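Local coordinates for MoaF-like domain-containing protein (Burkholderia vietnamiensis, PDB 5HAL) that is of unknown function, though possibly a beta-lactamase, and has a calycin-type MoaF-like beta-barrel fold, at residues A[16-21]-A[59-64]; A[25-30]-A[106-111]. One frame throughout, in Å; residues are numbered along the deposited sequence.

Contacts 1 and 2 lie at two places on one eight-stranded antiparallel barrel. In contact 1 the loop 16-21, just ahead of strand 22-27, packs against side chains of strand 56-67, chiefly Tyr61 and Trp63. Contact 2 joins that same strand 22-27 to the final strand, 105-114, and so closes the sheet. Their centres lie about 19 Å apart, on opposite sides of the centre of the chain. Along the sequence the segments alternate, 16-21, 25-30, 59-64 and 106-111; neighbouring N-terminal segments thus reach strand 56-67 and the last strand in turn, an example of one short region of chain touching two distant parts of a barrel.

Contact 1. Residues A[16-21]-A[59-64]; sequences PPFAGK and VEYTWQ
Pro16 lies flat on the indole of Trp63, in a CH-pi contact: Pro16 CB sits over the six-membered ring, 3.6 Å from its centroid and 17° off the normal. Pro17 CD makes a looser contact with Trp63 CZ3.

The aromatic contact comes from Phe18. Its ring turns an edge to the face of the Trp63 five-membered ring, the planes at 79°, and Phe18 CZ lies 3.9 Å from Trp63 CB. A chi1 of 44° sets Phe18 CG between its own backbone N and carbonyl carbon, and Pro16 CB also rests on one face of the Phe18 ring, towards its rim.

Apolar packing continues at Tyr61, whose side chain slides past that of Phe18 in the opposite direction, with Phe18 CE2 3.9 Å from Tyr61 CE2. Pro16 and Tyr61 meet tip to tip, Pro16 CG being 3.5 Å from Tyr61 OH.

Polar bonds act within the loop: Ala19 N to Pro16 O (3.1 Å) closes a type I turn, and Lys21 NZ binds Pro17 O (2.9 Å). Tyr36, Tyr71 and Phe89 add further rings around Phe18, making an aromatic cluster where an N-terminal segment packs into a calycin-like barrel.

Contact 2. Residues A[25-30]-A[106-111]; sequences VRYDGL and HRLDGS
The ring of Tyr27 turns its edge to the backbone of strand 105-114: the peptide joining Asp109 to Gly110 lies near the ring plane, with Tyr27 CD1 3.4 Å from Gly110 N. A chi1 of -40° puts Tyr27 CG anti to the carbonyl carbon, beside its own backbone N, with the ring edge toward Gly110. Leu108 approaches the same ring obliquely through CB, the two side chains crossing at about a right angle. Leu108 CD1 packs on Tyr27 CB at 3.8 Å. Leu30, at the end of the turn 27-30, brings CD2 to the same methyl.

The strands are joined by an antiparallel hydrogen-bonded pair, Arg26 with Ser111. Arg26 N gives to Ser111 O (3.1 Å, 159° at the hydrogen), while Ser111 N gives to Arg26 O at 3.1 Å. Arg26 O also receives a CA-H...O contact from Gly110 CA at 3.1 Å. Past Tyr27 the chain turns away from strand 105-114, and a water links the two, accepting from Asp28 N and donating to Asp109 O, each at 2.9 Å.

Arg26 ends in a salt bridge with Glu24, and Tyr27 OH is hydrogen-bonded to Ser94 of strand 93-99. The contact thus closes the barrel between its first and last strands, with 30-36 pairing on the far side of 22-27 and 93-99 on that of 105-114.

Contact 1. Residues A[16-21]-A[59-64]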
loop_
_atom_site.group_PDB
_atom_site.type_symbol
_atom_site.label_atom_id
_atom_site.label_comp_id
_atom_site.label_asym_id
_atom_site.label_seq_id
_atom_site.Cartn_x
_atom_site.Cartn_y
_atom_site.Cartn_z
ATOM N N PRO A 16 13.269 0.174 5.123
ATOM C CA PRO A 16 12.249 1.097 5.628
ATOM C C PRO A 16 11.832 0.704 7.030
ATOM O O PRO A 16 11.949 -0.471 7.407
ATOM C CB PRO A 16 11.094 0.919 4.636
ATOM C CG PRO A 16 11.232 -0.506 4.196
ATOM C CD PRO A 16 12.720 -0.766 4.129
ATOM N N PRO A 17 11.348 1.655 7.838
ATOM C CA PRO A 17 10.989 1.309 9.217
ATOM C C PRO A 17 9.813 0.371 9.290
ATOM O O PRO A 17 9.636 -0.282 10.323
ATOM C CB PRO A 17 10.657 2.661 9.861
ATOM C CG PRO A 17 10.963 3.703 8.816
ATOM C CD PRO A 17 10.998 3.045 7.500
ATOM N N PHE A 18 9.015 0.268 8.225
ATOM C CA PHE A 18 7.867 -0.626 8.200
ATOM C C PHE A 18 8.200 -2.021 7.669
ATOM O O PHE A 18 7.291 -2.849 7.529
ATOM C CB PHE A 18 6.725 0.002 7.385
ATOM C CG PHE A 18 7.153 0.635 6.086
ATOM C CD1 PHE A 18 7.445 1.996 6.018
ATOM C CD2 PHE A 18 7.232 -0.123 4.918
ATOM C CE1 PHE A 18 7.819 2.581 4.809
ATOM C CE2 PHE A 18 7.619 0.459 3.704
ATOM C CZ PHE A 18 7.901 1.807 3.649
ATOM N N ALA A 19 9.469 -2.319 7.406
ATOM C CA ALA A 19 9.824 -3.657 6.939
ATOM C C ALA A 19 9.526 -4.692 8.022
ATOM O O ALA A 19 9.692 -4.431 9.213
ATOM C CB ALA A 19 11.305 -3.722 6.543
ATOM N N GLY A 20 9.079 -5.873 7.607
ATOM C CA GLY A 20 8.777 -6.927 8.558
ATOM C C GLY A 20 7.460 -6.771 9.297
ATOM O O GLY A 20 7.241 -7.473 10.286
ATOM N N LYS A 21 6.567 -5.897 8.829
ATOM C CA LYS A 21 5.323 -5.570 9.510
ATOM C C LYS A 21 4.172 -5.566 8.518
ATOM O O LYS A 21 4.369 -5.403 7.313
ATOM C CB LYS A 21 5.411 -4.191 10.197
ATOM C CG LYS A 21 6.448 -4.152 11.335
ATOM C CD LYS A 21 6.761 -2.711 11.716
ATOM C CE LYS A 21 7.959 -2.646 12.647
ATOM N NZ LYS A 21 8.444 -1.246 12.771
ATOM N N VAL A 59 4.406 -7.645 -4.814
ATOM C CA VAL A 59 4.961 -6.598 -5.653
ATOM C C VAL A 59 6.323 -6.170 -5.123
ATOM O O VAL A 59 6.667 -6.386 -3.955
ATOM C CB VAL A 59 4.013 -5.382 -5.750
ATOM C CG1 VAL A 59 2.678 -5.803 -6.374
ATOM C CG2 VAL A 59 3.796 -4.729 -4.367
ATOM N N GLU A 60 7.122 -5.599 -6.025
ATOM C CA GLU A 60 8.297 -4.810 -5.663
ATOM C C GLU A 60 7.867 -3.358 -5.524
ATOM O O GLU A 60 7.148 -2.848 -6.378
ATOM C CB GLU A 60 9.394 -4.889 -6.733
ATOM C CG GLU A 60 9.866 -6.267 -7.134
ATOM C CD GLU A 60 9.361 -6.707 -8.496
ATOM O OE1 GLU A 60 9.169 -7.932 -8.664
ATOM O OE2 GLU A 60 9.150 -5.848 -9.394
ATOM N N TYR A 61 8.335 -2.678 -4.478
ATOM C CA TYR A 61 7.952 -1.282 -4.290
ATOM C C TYR A 61 9.187 -0.415 -4.085
ATOM O O TYR A 61 10.263 -0.900 -3.728
ATOM C CB TYR A 61 6.989 -1.113 -3.096
ATOM C CG TYR A 61 7.631 -1.454 -1.768
ATOM C CD1 TYR A 61 7.650 -2.761 -1.297
ATOM C CD2 TYR A 61 8.231 -0.463 -0.986
ATOM C CE1 TYR A 61 8.253 -3.078 -0.073
ATOM C CE2 TYR A 61 8.841 -0.770 0.237
ATOM C CZ TYR A 61 8.852 -2.073 0.684
ATOM O OH TYR A 61 9.451 -2.366 1.888
ATOM N N THR A 62 9.010 0.882 -4.314
ATOM C CA THR A 62 9.938 1.915 -3.880
ATOM C C THR A 62 9.308 2.675 -2.723
ATOM O O THR A 62 8.086 2.683 -2.556
ATOM C CB THR A 62 10.272 2.894 -5.024
ATOM O OG1 THR A 62 9.072 3.557 -5.467
ATOM C CG2 THR A 62 10.894 2.138 -6.209
ATOM N N TRP A 63 10.150 3.303 -1.913
ATOM C CA TRP A 63 9.670 4.086 -0.783
ATOM C C TRP A 63 10.614 5.258 -0.585
ATOM O O TRP A 63 11.825 5.114 -0.770
ATOM C CB TRP A 63 9.589 3.246 0.502
ATOM C CG TRP A 63 10.933 2.793 1.009
ATOM C CD1 TRP A 63 11.650 1.712 0.576
ATOM C CD2 TRP A 63 11.713 3.398 2.053
ATOM N NE1 TRP A 63 12.829 1.608 1.283
ATOM C CE2 TRP A 63 12.888 2.627 2.201
ATOM C CE3 TRP A 63 11.528 4.510 2.881
ATOM C CZ2 TRP A 63 13.885 2.947 3.131
ATOM C CZ3 TRP A 63 12.518 4.828 3.813
ATOM C CH2 TRP A 63 13.682 4.045 3.930
ATOM N N GLN A 64 10.055 6.419 -0.226
ATOM C CA GLN A 64 10.828 7.628 0.062
ATOM C C GLN A 64 10.135 8.377 1.188
ATOM O O GLN A 64 8.902 8.512 1.173
ATOM C CB GLN A 64 10.936 8.571 -1.151
ATOM C CG GLN A 64 11.307 7.901 -2.460
ATOM C CD GLN A 64 12.748 7.416 -2.473
ATOM O OE1 GLN A 64 13.575 7.875 -1.680
ATOM N NE2 GLN A 64 13.055 6.478 -3.370
#

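Contact 2. Residues A[25-30]-A[106-111]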
loop_
_atom_site.group_PDB
_atom_site.type_symbol
_atom_site.label_atom_id
_atom_site.label_comp_id
_atom_site.label_asym_id
_atom_site.label_seq_id
_atom_site.Cartn_x
_atom_site.Cartn_y
_atom_site.Cartn_z
ATOM N N VAL A 25 -5.245 -1.223 5.728
ATOM C CA VAL A 25 -5.700 0.050 5.190
ATOM C C VAL A 25 -7.186 -0.071 4.885
ATOM O O VAL A 25 -7.623 -1.058 4.285
ATOM C CB VAL A 25 -4.889 0.468 3.946
ATOM C CG1 VAL A 25 -3.506 0.963 4.371
ATOM C CG2 VAL A 25 -4.745 -0.691 2.935
ATOM N N ARG A 26 -7.964 0.920 5.316
ATOM C CA ARG A 26 -9.410 0.920 5.121
ATOM C C ARG A 26 -9.816 2.200 4.402
ATOM O O ARG A 26 -9.554 3.302 4.891
ATOM C CB ARG A 26 -10.155 0.795 6.456
ATOM C CG ARG A 26 -9.658 -0.329 7.366
ATOM C CD ARG A 26 -10.613 -0.572 8.545
ATOM N NE ARG A 26 -11.839 -1.229 8.091
ATOM C CZ ARG A 26 -12.147 -2.504 8.322
ATOM N NH1 ARG A 26 -13.277 -3.006 7.840
ATOM N NH2 ARG A 26 -11.335 -3.274 9.040
ATOM N N TYR A 27 -10.457 2.050 3.247
ATOM C CA TYR A 27 -10.950 3.164 2.457
ATOM C C TYR A 27 -12.423 2.927 2.157
ATOM O O TYR A 27 -12.957 1.840 2.384
ATOM C CB TYR A 27 -10.175 3.322 1.140
ATOM C CG TYR A 27 -8.679 3.096 1.212
ATOM C CD1 TYR A 27 -7.806 4.135 1.523
ATOM C CD2 TYR A 27 -8.135 1.854 0.935
ATOM C CE1 TYR A 27 -6.432 3.928 1.567
ATOM C CE2 TYR A 27 -6.771 1.643 0.982
ATOM C CZ TYR A 27 -5.925 2.686 1.300
ATOM O OH TYR A 27 -4.572 2.465 1.353
ATOM N N ASP A 28 -13.091 3.948 1.642
ATOM C CA ASP A 28 -14.453 3.739 1.183
ATOM C C ASP A 28 -14.474 2.651 0.111
ATOM O O ASP A 28 -13.861 2.795 -0.952
ATOM C CB ASP A 28 -15.035 5.044 0.652
ATOM C CG ASP A 28 -16.504 4.931 0.337
ATOM O OD1 ASP A 28 -17.198 4.130 0.996
ATOM O OD2 ASP A 28 -16.967 5.640 -0.576
ATOM N N GLY A 29 -15.137 1.539 0.415
ATOM C CA GLY A 29 -15.289 0.456 -0.534
ATOM C C GLY A 29 -14.095 -0.456 -0.697
ATOM O O GLY A 29 -14.090 -1.276 -1.622
ATOM N N LEU A 30 -13.088 -0.358 0.168
ATOM C CA LEU A 30 -11.893 -1.176 0.004
ATOM C C LEU A 30 -11.174 -1.314 1.339
ATOM O O LEU A 30 -10.876 -0.311 1.995
ATOM C CB LEU A 30 -10.955 -0.563 -1.051
ATOM C CG LEU A 30 -9.566 -1.191 -1.185
ATOM C CD1 LEU A 30 -9.694 -2.654 -1.472
ATOM C CD2 LEU A 30 -8.762 -0.497 -2.283
ATOM N N HIS A 106 -8.189 6.311 -9.764
ATOM C CA HIS A 106 -8.952 6.263 -8.526
ATOM C C HIS A 106 -8.155 6.892 -7.396
ATOM O O HIS A 106 -6.982 6.561 -7.196
ATOM C CB HIS A 106 -9.316 4.819 -8.162
ATOM C CG HIS A 106 -10.209 4.162 -9.163
ATOM N ND1 HIS A 106 -9.823 3.062 -9.895
ATOM C CD2 HIS A 106 -11.458 4.477 -9.584
ATOM C CE1 HIS A 106 -10.805 2.713 -10.708
ATOM N NE2 HIS A 106 -11.805 3.562 -10.544
ATOM N N ARG A 107 -8.793 7.795 -6.666
ATOM C CA ARG A 107 -8.214 8.406 -5.483
ATOM C C ARG A 107 -9.007 7.947 -4.278
ATOM O O ARG A 107 -10.240 8.007 -4.286
ATOM C CB ARG A 107 -8.251 9.932 -5.575
ATOM C CG ARG A 107 -7.609 10.487 -6.816
ATOM C CD ARG A 107 -8.389 11.692 -7.233
ATOM N NE ARG A 107 -7.562 12.737 -7.800
ATOM C CZ ARG A 107 -7.555 13.052 -9.086
ATOM N NH1 ARG A 107 -8.327 12.386 -9.937
ATOM N NH2 ARG A 107 -6.785 14.043 -9.512
ATOM N N LEU A 108 -8.303 7.475 -3.258
ATOM C CA LEU A 108 -8.935 7.053 -2.019
ATOM C C LEU A 108 -8.080 7.540 -0.865
ATOM O O LEU A 108 -6.864 7.683 -0.997
ATOM C CB LEU A 108 -9.082 5.525 -1.934
ATOM C CG LEU A 108 -10.038 4.787 -2.869
ATOM C CD1 LEU A 108 -9.860 3.285 -2.696
ATOM C CD2 LEU A 108 -11.484 5.198 -2.584
ATOM N N ASP A 109 -8.711 7.801 0.265
ATOM C CA ASP A 109 -7.928 8.048 1.459
ATOM C C ASP A 109 -8.636 7.414 2.646
ATOM O O ASP A 109 -9.868 7.404 2.708
ATOM C CB ASP A 109 -7.684 9.543 1.657
ATOM C CG ASP A 109 -8.786 10.197 2.384
ATOM O OD1 ASP A 109 -9.857 10.373 1.771
ATOM O OD2 ASP A 109 -8.584 10.532 3.570
ATOM N N GLY A 110 -7.862 6.845 3.556
ATOM C CA GLY A 110 -8.449 6.195 4.702
ATOM C C GLY A 110 -7.475 6.022 5.834
ATOM O O GLY A 110 -6.497 6.761 5.959
ATOM N N SER A 111 -7.770 5.037 6.674
ATOM C CA SER A 111 -6.992 4.755 7.861
ATOM C C SER A 111 -5.905 3.733 7.557
ATOM O O SER A 111 -5.974 2.983 6.580
ATOM C CB SER A 111 -7.892 4.229 8.973
ATOM O OG SER A 111 -8.526 3.040 8.542
HETATM O O HOH W 1 -11.722 6.402 0.787
#